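Local coordinates for protein 2,3,4,5-tetrahydropyridine-2,6-dicarboxylate N-succinyltransferase (Campylobacter jejuni, PDB 2RIJ) that probably catalyses the succinyl-CoA-dependent conversion of cyclic tetrahydrodipicolinate into N-succinyl-L-2-amino-6-oxopimelate in the lysine pathway, at residues A[117-121]-A[122-126]; A[176-180]-A[181-185]; A[271-274]-A[275-279]; A[313-316]-A[317-321]. One frame throughout, in Å; residues are numbered along the deposited sequence. Where two conformers were deposited one is given.

Contacts 3 and 4 are two corners of one left-handed parallel beta-helix, their centres about 9 Å apart. Strands 272-273 and 314-315 belong to one sheet of the helix and strands 278-279 and 320-321 to another, and both turns carry residues predicted to bind succinyl-CoA. Contacts 1 and 2 lie away from these sites, in the N-terminal and middle family regions respectively; their centres are about 23 Å apart and their nearest atoms about 8 Å. From contact 1 to contact 4 the centres are about 52 Å apart, on opposite sides of the chain's centre. Contacts 2 and 3 each meet the third subunit, although about 36 Å separates their centres.

Contact 1: residues A[117-121]-A[122-126]; sequences DKFKD and DEFSF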
loop_
_atom_site.group_PDB
_atom_site.type_symbol
_atom_site.label_atom_id
_atom_site.label_comp_id
_atom_site.label_asym_id
_atom_site.label_seq_id
_atom_site.Cartn_x
_atom_site.Cartn_y
_atom_site.Cartn_z
ATOM N N ASP A 117 -65.895 28.435 -21.126
ATOM C CA ASP A 117 -66.804 27.487 -20.496
ATOM C C ASP A 117 -66.587 27.254 -18.992
ATOM O O ASP A 117 -67.559 27.091 -18.254
ATOM C CB ASP A 117 -66.756 26.171 -21.275
ATOM C CG ASP A 117 -67.734 25.135 -20.740
ATOM O OD1 ASP A 117 -68.922 25.471 -20.604
ATOM O OD2 ASP A 117 -67.312 23.988 -20.462
ATOM N N LYS A 118 -65.348 27.281 -18.505
ATOM C CA LYS A 118 -65.085 27.069 -17.092
ATOM C C LYS A 118 -64.654 28.339 -16.366
ATOM O O LYS A 118 -63.995 28.258 -15.318
ATOM C CB LYS A 118 -63.985 26.011 -16.912
ATOM C CG LYS A 118 -64.127 24.750 -17.755
ATOM C CD LYS A 118 -65.301 23.952 -17.286
ATOM C CE LYS A 118 -65.314 22.553 -17.855
ATOM N NZ LYS A 118 -66.519 21.874 -17.300
ATOM N N PHE A 119 -65.016 29.504 -16.906
ATOM C CA PHE A 119 -64.470 30.765 -16.422
ATOM C C PHE A 119 -64.813 30.980 -14.978
ATOM O O PHE A 119 -65.929 30.692 -14.555
ATOM C CB PHE A 119 -64.950 31.974 -17.230
ATOM C CG PHE A 119 -64.286 33.236 -16.805
ATOM C CD1 PHE A 119 -62.995 33.513 -17.223
ATOM C CD2 PHE A 119 -64.907 34.099 -15.920
ATOM C CE1 PHE A 119 -62.337 34.639 -16.782
ATOM C CE2 PHE A 119 -64.267 35.229 -15.466
ATOM C CZ PHE A 119 -62.987 35.507 -15.897
ATOM N N LYS A 120 -63.848 31.483 -14.229
ATOM C CA LYS A 120 -64.079 32.027 -12.912
ATOM C C LYS A 120 -63.180 33.203 -12.799
ATOM O O LYS A 120 -62.110 33.250 -13.414
ATOM C CB LYS A 120 -63.710 31.053 -11.797
ATOM C CG LYS A 120 -64.390 29.722 -11.854
ATOM C CD LYS A 120 -63.899 28.830 -10.716
ATOM C CE LYS A 120 -64.799 27.592 -10.548
ATOM N NZ LYS A 120 -64.327 26.726 -9.413
ATOM N N ASP A 121 -63.587 34.161 -11.986
ATOM C CA ASP A 121 -62.774 35.350 -11.784
ATOM C C ASP A 121 -61.510 35.012 -11.036
ATOM O O ASP A 121 -61.535 34.174 -10.148
ATOM C CB ASP A 121 -63.546 36.420 -11.005
ATOM C CG ASP A 121 -64.630 37.111 -11.862
ATOM O OD1 ASP A 121 -64.312 37.594 -13.012
ATOM O OD2 ASP A 121 -65.769 37.171 -11.344
ATOM N N ASP A 122 -60.420 35.687 -11.406
ATOM C CA ASP A 122 -59.097 35.550 -10.799
ATOM C C ASP A 122 -58.482 34.138 -10.820
ATOM O O ASP A 122 -57.567 33.852 -10.066
ATOM C CB ASP A 122 -59.129 36.080 -9.365
ATOM C CG ASP A 122 -59.549 37.525 -9.301
ATOM O OD1 ASP A 122 -58.888 38.371 -9.946
ATOM O OD2 ASP A 122 -60.560 37.799 -8.629
ATOM N N GLU A 123 -58.983 33.285 -11.679
ATOM C CA GLU A 123 -58.610 31.867 -11.729
ATOM C C GLU A 123 -57.526 31.650 -12.799
ATOM O O GLU A 123 -56.680 30.765 -12.676
ATOM C CB GLU A 123 -59.881 31.089 -12.106
ATOM C CG GLU A 123 -59.770 29.568 -12.271
ATOM C CD GLU A 123 -59.918 28.809 -10.971
ATOM O OE1 GLU A 123 -60.029 29.466 -9.923
ATOM O OE2 GLU A 123 -59.937 27.566 -11.011
ATOM N N PHE A 124 -57.594 32.436 -13.879
ATOM C CA PHE A 124 -56.746 32.268 -15.032
ATOM C C PHE A 124 -55.937 33.524 -15.315
ATOM O O PHE A 124 -56.413 34.661 -15.143
ATOM C CB PHE A 124 -57.581 31.899 -16.254
ATOM C CG PHE A 124 -58.441 30.700 -16.067
ATOM C CD1 PHE A 124 -57.930 29.436 -16.222
ATOM C CD2 PHE A 124 -59.800 30.841 -15.799
ATOM C CE1 PHE A 124 -58.740 28.288 -16.050
ATOM C CE2 PHE A 124 -60.622 29.713 -15.632
ATOM C CZ PHE A 124 -60.102 28.443 -15.771
ATOM N N SER A 125 -54.698 33.313 -15.738
ATOM C CA SER A 125 -53.765 34.414 -15.999
ATOM C C SER A 125 -52.938 34.128 -17.242
ATOM O O SER A 125 -52.439 33.015 -17.443
ATOM C CB SER A 125 -52.811 34.646 -14.824
ATOM O OG SER A 125 -53.450 35.246 -13.708
ATOM N N PHE A 126 -52.809 35.145 -18.079
ATOM C CA PHE A 126 -51.884 35.113 -19.190
ATOM C C PHE A 126 -50.477 35.409 -18.687
ATOM O O PHE A 126 -50.251 36.311 -17.863
ATOM C CB PHE A 126 -52.279 36.144 -20.215
ATOM C CG PHE A 126 -51.414 36.157 -21.429
ATOM C CD1 PHE A 126 -51.541 35.174 -22.395
ATOM C CD2 PHE A 126 -50.467 37.157 -21.607
ATOM C CE1 PHE A 126 -50.758 35.218 -23.533
ATOM C CE2 PHE A 126 -49.671 37.190 -22.728
ATOM C CZ PHE A 126 -49.830 36.245 -23.703
HETATM O O HOH W 1 -59.738 34.476 -14.449
HETATM O O HOH W 2 -61.813 25.311 -10.007
HETATM O O HOH W 3 -60.880 37.624 -13.552
HETATM O O HOH W 4 -60.371 31.960 -8.949
#
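Lys-120 and Glu-123 are the end residues of a type II beta turn whose corners are Asp-121 and Asp-122, the latter at a positive phi of 58°. Instead of a direct bond across the turn, water 1 lies at its mouth, 2.9 Å from Lys-120 O, and accepts from Phe-124 N at 3.0 Å. Beyond the turn the two end side chains run side by side in the same direction, with Lys-120 CB 3.8 Å from Glu-123 CB. The glutamate starts anti to its own nitrogen (chi1 178°) and then bends at chi2, bringing its carboxylate alongside the extended lysine. Their charged ends are joined through water 2, which accepts from Lys-120 NZ at 2.9 Å and donates to Glu-123 OE2 at 3.1 Å. The Phe-124 ring reaches back to the loop before the turn: its rim at CE2 lies 3.7 Å from Lys-118 O, near the ring plane, while Glu-123 CG covers part of one face. Phe-119 adds a looser apolar contact, CD1 to Phe-124 CD2 at 4.4 Å. The loop and its turn link helix 107-117 to strand 124-129, which pairs with strands 27-35 and 80-84, while Phe-119 packs on helix 87-96.

Contact 2: residues A[176-180]-A[181-185]; sequences KPIEL and EYLRA
Ile-178 sends its CG2 methyl toward Tyr-182 and Leu-183 because chi1 of -53° sets CG1 beside the backbone nitrogen and leaves CG2 anti to it. That methyl comes 3.7 Å from Tyr-182 CD2, meeting the ring at an oblique angle, and lies 3.9 Å from Leu-183 CG, the isoleucine and leucine side chains crossing at about a right angle. In Arg-184 an extended run from CG to NE carries the guanidinium back along the helix, where one face rests against Leu-180: NH2 lies 3.6 Å from Leu-180 CB. The Ile-178 contacts join strand 176-178 to the first turn of helix 180-192, whereas the Leu-180/Arg-184 pair lies within the helix; Glu-179 is at the N-cap position. Its carbonyl oxygen receives two weak bonds, from Tyr-182 N at 3.1 Å and from Leu-183 N at 3.4 Å, before the regular helical bond from Arg-184 N to Leu-180 O at 3.0 Å. Glu-179 OE2 accepts from the backbone nitrogens of Leu-38 and Asn-39. In one of the two conformers of Glu-181, and therefore less certainly, OE1 forms a salt bridge with Arg-184 NH1 at 3.1 Å; OE1 lies in the guanidinium plane, while NH1 approaches it from above the carboxylate plane. Across the subunit boundary Arg-184 NH2 forms a hydrogen bond to Pro-214 O, its strongest polar partner, and a salt bridge with Asp-216 OD1, both of the third subunit.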
loop_
_atom_site.group_PDB
_atom_site.type_symbol
_atom_site.label_atom_id
_atom_site.label_comp_id
_atom_site.label_asym_id
_atom_site.label_seq_id
_atom_site.Cartn_x
_atom_site.Cartn_y
_atom_site.Cartn_z
ATOM N N LYS A 176 -52.334 19.463 -4.136
ATOM C CA LYS A 176 -52.927 20.788 -3.943
ATOM C C LYS A 176 -52.196 21.534 -2.819
ATOM O O LYS A 176 -52.055 20.979 -1.726
ATOM C CB LYS A 176 -54.406 20.660 -3.528
ATOM C CG LYS A 176 -55.258 19.789 -4.421
ATOM C CD LYS A 176 -55.226 20.306 -5.794
ATOM C CE LYS A 176 -56.447 19.888 -6.609
ATOM N NZ LYS A 176 -56.284 20.539 -7.953
ATOM N N PRO A 177 -51.758 22.783 -3.073
ATOM C CA PRO A 177 -51.050 23.545 -2.064
ATOM C C PRO A 177 -51.984 24.133 -0.990
ATOM O O PRO A 177 -53.094 24.611 -1.283
ATOM C CB PRO A 177 -50.326 24.633 -2.879
ATOM C CG PRO A 177 -51.251 24.863 -4.088
ATOM C CD PRO A 177 -51.871 23.509 -4.351
ATOM N N ILE A 178 -51.521 24.092 0.251
ATOM C CA ILE A 178 -52.215 24.664 1.396
ATOM C C ILE A 178 -51.209 25.468 2.205
ATOM O O ILE A 178 -50.154 24.966 2.567
ATOM C CB ILE A 178 -52.794 23.561 2.295
ATOM C CG1 ILE A 178 -53.646 22.598 1.460
ATOM C CG2 ILE A 178 -53.552 24.188 3.531
ATOM C CD1 ILE A 178 -54.161 21.392 2.228
ATOM N N GLU A 179 -51.534 26.719 2.485
ATOM C CA GLU A 179 -50.702 27.562 3.344
ATOM C C GLU A 179 -50.548 26.934 4.708
ATOM O O GLU A 179 -51.519 26.473 5.284
ATOM C CB GLU A 179 -51.321 28.950 3.512
ATOM C CG GLU A 179 -51.501 29.725 2.240
ATOM C CD GLU A 179 -51.860 31.187 2.515
ATOM O OE1 GLU A 179 -50.938 31.967 2.845
ATOM O OE2 GLU A 179 -53.062 31.536 2.413
ATOM N N LEU A 180 -49.318 26.884 5.214
ATOM C CA LEU A 180 -49.043 26.317 6.525
ATOM C C LEU A 180 -49.848 27.074 7.605
ATOM O O LEU A 180 -50.354 26.468 8.542
ATOM C CB LEU A 180 -47.520 26.323 6.831
ATOM C CG LEU A 180 -46.698 25.372 5.912
ATOM C CD1 LEU A 180 -45.203 25.636 6.031
ATOM C CD2 LEU A 180 -47.024 23.919 6.202
ATOM N N GLU A 181 -49.989 28.388 7.465
ATOM C CA GLU A 181 -50.684 29.177 8.472
ATOM C C GLU A 181 -52.170 28.824 8.506
ATOM O O GLU A 181 -52.822 28.906 9.547
ATOM C CB GLU A 181 -50.456 30.670 8.238
ATOM C CG GLU A 181 -50.895 31.571 9.398
ATOM C CD GLU A 181 -50.410 31.095 10.800
ATOM O OE1 GLU A 181 -49.200 30.820 11.022
ATOM O OE2 GLU A 181 -51.272 31.009 11.699
ATOM N N TYR A 182 -52.697 28.387 7.374
ATOM C CA TYR A 182 -54.070 27.907 7.322
ATOM C C TYR A 182 -54.243 26.603 8.154
ATOM O O TYR A 182 -55.241 26.417 8.861
ATOM C CB TYR A 182 -54.516 27.704 5.863
ATOM C CG TYR A 182 -55.881 27.097 5.781
ATOM C CD1 TYR A 182 -57.018 27.896 5.832
ATOM C CD2 TYR A 182 -56.038 25.718 5.736
ATOM C CE1 TYR A 182 -58.271 27.350 5.766
ATOM C CE2 TYR A 182 -57.281 25.160 5.694
ATOM C CZ TYR A 182 -58.394 25.985 5.693
ATOM O OH TYR A 182 -59.626 25.417 5.660
ATOM N N LEU A 183 -53.274 25.702 8.052
ATOM C CA LEU A 183 -53.291 24.484 8.819
ATOM C C LEU A 183 -53.165 24.788 10.302
ATOM O O LEU A 183 -53.831 24.170 11.134
ATOM C CB LEU A 183 -52.173 23.531 8.350
ATOM C CG LEU A 183 -52.290 22.874 6.988
ATOM C CD1 LEU A 183 -50.992 22.088 6.696
ATOM C CD2 LEU A 183 -53.509 21.938 6.848
ATOM N N ARG A 184 -52.295 25.724 10.656
ATOM C CA ARG A 184 -52.122 26.094 12.065
ATOM C C ARG A 184 -53.421 26.685 12.593
ATOM O O ARG A 184 -53.887 26.295 13.661
ATOM C CB ARG A 184 -50.977 27.095 12.228
ATOM C CG ARG A 184 -49.596 26.501 11.907
ATOM C CD ARG A 184 -48.492 27.574 12.017
ATOM N NE ARG A 184 -47.276 27.105 11.367
ATOM C CZ ARG A 184 -46.700 27.692 10.331
ATOM N NH1 ARG A 184 -47.164 28.836 9.854
ATOM N NH2 ARG A 184 -45.659 27.120 9.779
ATOM N N ALA A 185 -53.987 27.638 11.850
ATOM C CA ALA A 185 -55.235 28.317 12.263
ATOM C C ALA A 185 -56.437 27.358 12.422
ATOM O O ALA A 185 -57.333 27.605 13.229
ATOM C CB ALA A 185 -55.596 29.443 11.284
#

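Contact 3: residues A[271-274]-A[275-279]; sequences SDVG and GGASI
Val-273 and Ile-279 face each other across the inside of a tight corner, their side chains crossing at a slant. The CD1 methyl of Ile-279 reaches both branches of the valine, at 3.9 Å from Val-273 CG2 and 4.1 Å from Val-273 CG1. Chi1 of -54° sets the Ile-279 CG1 branch beside the backbone nitrogen, and the extended chi2 (169°) carries CD1 across to the valine. Val-273 also turns its CG1 methyl toward the bend, where Ala-277 CB lies 4.1 Å away. The three side chains thus form a small apolar cluster on the inner side of the corner, in a buried setting. Next to this cluster the backbone turns through a type II beta turn from Gly-274 to Ala-277, with Gly-276 at the positive phi this turn requires. Ala-277 N donates to Gly-274 O at 3.0 Å with a good N-H...O angle of 162°, although the nitrogen stands well above the carbonyl plane. Ala-277 CB also lies against the same oxygen, at 3.3 Å. On the outer side, Gly-276 O accepts a hydrogen bond from Asn-302 ND2 of the third subunit. Gly-275 and Ser-278 are predicted to bind succinyl-CoA, and the predicted active-site residue Glu-258 is close to Gly-275. Such a turn, joining short strands of two different sheets, is a corner of the left-handed parallel beta-helix built from hexapeptide repeats.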
loop_
_atom_site.group_PDB
_atom_site.type_symbol
_atom_site.label_atom_id
_atom_site.label_comp_id
_atom_site.label_asym_id
_atom_site.label_seq_id
_atom_site.Cartn_x
_atom_site.Cartn_y
_atom_site.Cartn_z
ATOM N N SER A 271 -26.800 6.126 -20.799
ATOM C CA SER A 271 -26.077 5.989 -19.555
ATOM C C SER A 271 -26.913 5.224 -18.552
ATOM O O SER A 271 -28.144 5.133 -18.664
ATOM C CB SER A 271 -25.644 7.341 -19.008
ATOM O OG SER A 271 -24.645 7.910 -19.819
ATOM N N ASP A 272 -26.250 4.669 -17.548
ATOM C CA ASP A 272 -26.918 3.880 -16.514
ATOM C C ASP A 272 -26.413 4.386 -15.152
ATOM O O ASP A 272 -25.220 4.297 -14.867
ATOM C CB ASP A 272 -26.564 2.437 -16.726
ATOM C CG ASP A 272 -27.359 1.497 -15.876
ATOM O OD1 ASP A 272 -27.319 1.617 -14.626
ATOM O OD2 ASP A 272 -28.000 0.591 -16.462
ATOM N N VAL A 273 -27.310 5.007 -14.405
ATOM C CA VAL A 273 -27.023 5.577 -13.087
ATOM C C VAL A 273 -27.454 4.489 -12.099
ATOM O O VAL A 273 -28.647 4.186 -11.965
ATOM C CB VAL A 273 -27.755 6.875 -12.831
ATOM C CG1 VAL A 273 -27.353 7.496 -11.430
ATOM C CG2 VAL A 273 -27.561 7.871 -13.988
ATOM N N GLY A 274 -26.473 3.839 -11.490
ATOM C CA GLY A 274 -26.722 2.669 -10.648
ATOM C C GLY A 274 -27.396 3.026 -9.316
ATOM O O GLY A 274 -27.484 4.193 -8.928
ATOM N N GLY A 275 -27.871 1.978 -8.639
ATOM C CA GLY A 275 -28.696 2.108 -7.455
ATOM C C GLY A 275 -27.923 2.866 -6.390
ATOM O O GLY A 275 -26.830 2.468 -5.994
ATOM N N GLY A 276 -28.488 3.981 -5.921
ATOM C CA GLY A 276 -27.856 4.778 -4.871
ATOM C C GLY A 276 -26.637 5.596 -5.285
ATOM O O GLY A 276 -25.993 6.209 -4.451
ATOM N N ALA A 277 -26.316 5.605 -6.576
ATOM C CA ALA A 277 -25.251 6.465 -7.051
ATOM C C ALA A 277 -25.666 7.927 -6.897
ATOM O O ALA A 277 -26.853 8.284 -6.914
ATOM C CB ALA A 277 -24.877 6.157 -8.504
ATOM N N SER A 278 -24.669 8.780 -6.759
ATOM C CA SER A 278 -24.836 10.229 -6.669
ATOM C C SER A 278 -24.133 10.863 -7.853
ATOM O O SER A 278 -22.958 10.563 -8.094
ATOM C CB SER A 278 -24.175 10.783 -5.388
ATOM O OG SER A 278 -25.057 10.814 -4.277
ATOM N N ILE A 279 -24.819 11.762 -8.550
ATOM C CA ILE A 279 -24.202 12.679 -9.485
ATOM C C ILE A 279 -24.374 14.100 -8.940
ATOM O O ILE A 279 -25.488 14.606 -8.866
ATOM C CB ILE A 279 -24.770 12.583 -10.911
ATOM C CG1 ILE A 279 -24.692 11.148 -11.419
ATOM C CG2 ILE A 279 -24.026 13.529 -11.868
ATOM C CD1 ILE A 279 -25.472 10.902 -12.706
#

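Contact 4: residues A[313-316]-A[317-321]; sequences CIVD and AGIAV
Asp-316 and Ile-319 close a type II beta turn at a corner of the left-handed parallel beta-helix, within the hexapeptide-repeat region, where strand 314-315 of one sheet passes into strand 320-321 of the next. The polar part of the contact is one backbone hydrogen bond: Ile-319 N donates to Asp-316 O at 3.1 Å, with an N-H...O angle of 156° and the donor tilted out of the carbonyl plane. Gly-318, at the second corner, takes a positive phi of 87°, which a type II turn needs at this place. The apolar part is centred on Val-315. Its CG1 methyl meets the last residue of the turn and one beyond it, 3.9 Å from Ile-319 CB and 3.9 Å from Val-321 CG2. Val-315 CG1 also approaches Ile-319 O at 3.7 Å. Val-315 CG2 is slightly farther from Val-321 CG2, at 4.1 Å, so both branches of one valine face a single methyl of the other. Around this packing Val-315 also touches Thr-305 of the neighbouring coil, and Val-321 touches Phe-362. Asp-316 and Ala-317 are predicted to bind succinyl-CoA, and Ala-317 packs on Leu-322 of the second subunit. The aspartate directs its polar end away from the turn: OD1 accepts a hydrogen bond from His-361 NE2, and the side chain touches Arg-363. On the isoleucine side, Ile-319 chi1 of -65° sets CG1 beside its backbone nitrogen, where it meets Asp-316 CB at 3.7 Å.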
loop_
_atom_site.group_PDB
_atom_site.type_symbol
_atom_site.label_atom_id
_atom_site.label_comp_id
_atom_site.label_asym_id
_atom_site.label_seq_id
_atom_site.Cartn_x
_atom_site.Cartn_y
_atom_site.Cartn_z
ATOM N N CYS A 313 -17.563 6.496 -20.187
ATOM C CA CYS A 313 -16.827 6.386 -18.951
ATOM C C CYS A 313 -17.515 5.408 -18.002
ATOM O O CYS A 313 -18.726 5.239 -18.039
ATOM C CB CYS A 313 -16.678 7.731 -18.260
ATOM S SG CYS A 313 -15.650 8.933 -19.132
ATOM N N ILE A 314 -16.717 4.786 -17.145
ATOM C CA ILE A 314 -17.214 3.845 -16.147
ATOM C C ILE A 314 -16.693 4.257 -14.794
ATOM O O ILE A 314 -15.509 4.553 -14.641
ATOM C CB ILE A 314 -16.757 2.435 -16.414
ATOM C CG1 ILE A 314 -17.254 1.949 -17.779
ATOM C CG2 ILE A 314 -17.239 1.464 -15.287
ATOM C CD1 ILE A 314 -16.724 0.581 -18.077
ATOM N N VAL A 315 -17.600 4.342 -13.831
ATOM C CA VAL A 315 -17.246 4.516 -12.415
ATOM C C VAL A 315 -17.708 3.244 -11.723
ATOM O O VAL A 315 -18.895 2.909 -11.704
ATOM C CB VAL A 315 -17.875 5.744 -11.784
ATOM C CG1 VAL A 315 -17.504 5.870 -10.300
ATOM C CG2 VAL A 315 -17.451 7.042 -12.519
ATOM N N ASP A 316 -16.757 2.520 -11.170
ATOM C CA ASP A 316 -17.124 1.241 -10.500
ATOM C C ASP A 316 -18.012 1.488 -9.260
ATOM O O ASP A 316 -17.928 2.540 -8.566
ATOM C CB ASP A 316 -15.885 0.476 -10.032
ATOM C CG ASP A 316 -15.170 -0.312 -11.155
ATOM O OD1 ASP A 316 -15.587 -0.350 -12.354
ATOM O OD2 ASP A 316 -14.140 -0.918 -10.786
ATOM N N ALA A 317 -18.818 0.488 -8.942
ATOM C CA ALA A 317 -19.636 0.545 -7.753
ATOM C C ALA A 317 -18.779 0.906 -6.557
ATOM O O ALA A 317 -17.632 0.425 -6.398
ATOM C CB ALA A 317 -20.359 -0.812 -7.541
ATOM N N GLY A 318 -19.278 1.839 -5.730
ATOM C CA GLY A 318 -18.610 2.174 -4.463
ATOM C C GLY A 318 -17.534 3.239 -4.601
ATOM O O GLY A 318 -17.051 3.758 -3.631
ATOM N N ILE A 319 -17.191 3.632 -5.811
ATOM C CA ILE A 319 -16.077 4.560 -6.003
ATOM C C ILE A 319 -16.596 5.972 -5.915
ATOM O O ILE A 319 -17.562 6.329 -6.587
ATOM C CB ILE A 319 -15.390 4.353 -7.433
ATOM C CG1 ILE A 319 -14.746 2.968 -7.533
ATOM C CG2 ILE A 319 -14.388 5.463 -7.750
ATOM C CD1 ILE A 319 -13.625 2.739 -6.601
ATOM N N ALA A 320 -15.874 6.822 -5.198
ATOM C CA ALA A 320 -16.107 8.255 -5.232
ATOM C C ALA A 320 -15.091 8.989 -6.061
ATOM O O ALA A 320 -13.879 8.982 -5.729
ATOM C CB ALA A 320 -16.126 8.822 -3.791
ATOM N N VAL A 321 -15.559 9.644 -7.125
ATOM C CA VAL A 321 -14.731 10.398 -8.037
ATOM C C VAL A 321 -15.004 11.880 -7.795
ATOM O O VAL A 321 -15.889 12.509 -8.401
ATOM C CB VAL A 321 -14.967 10.024 -9.556
ATOM C CG1 VAL A 321 -14.061 10.821 -10.460
ATOM C CG2 VAL A 321 -14.781 8.556 -9.793
#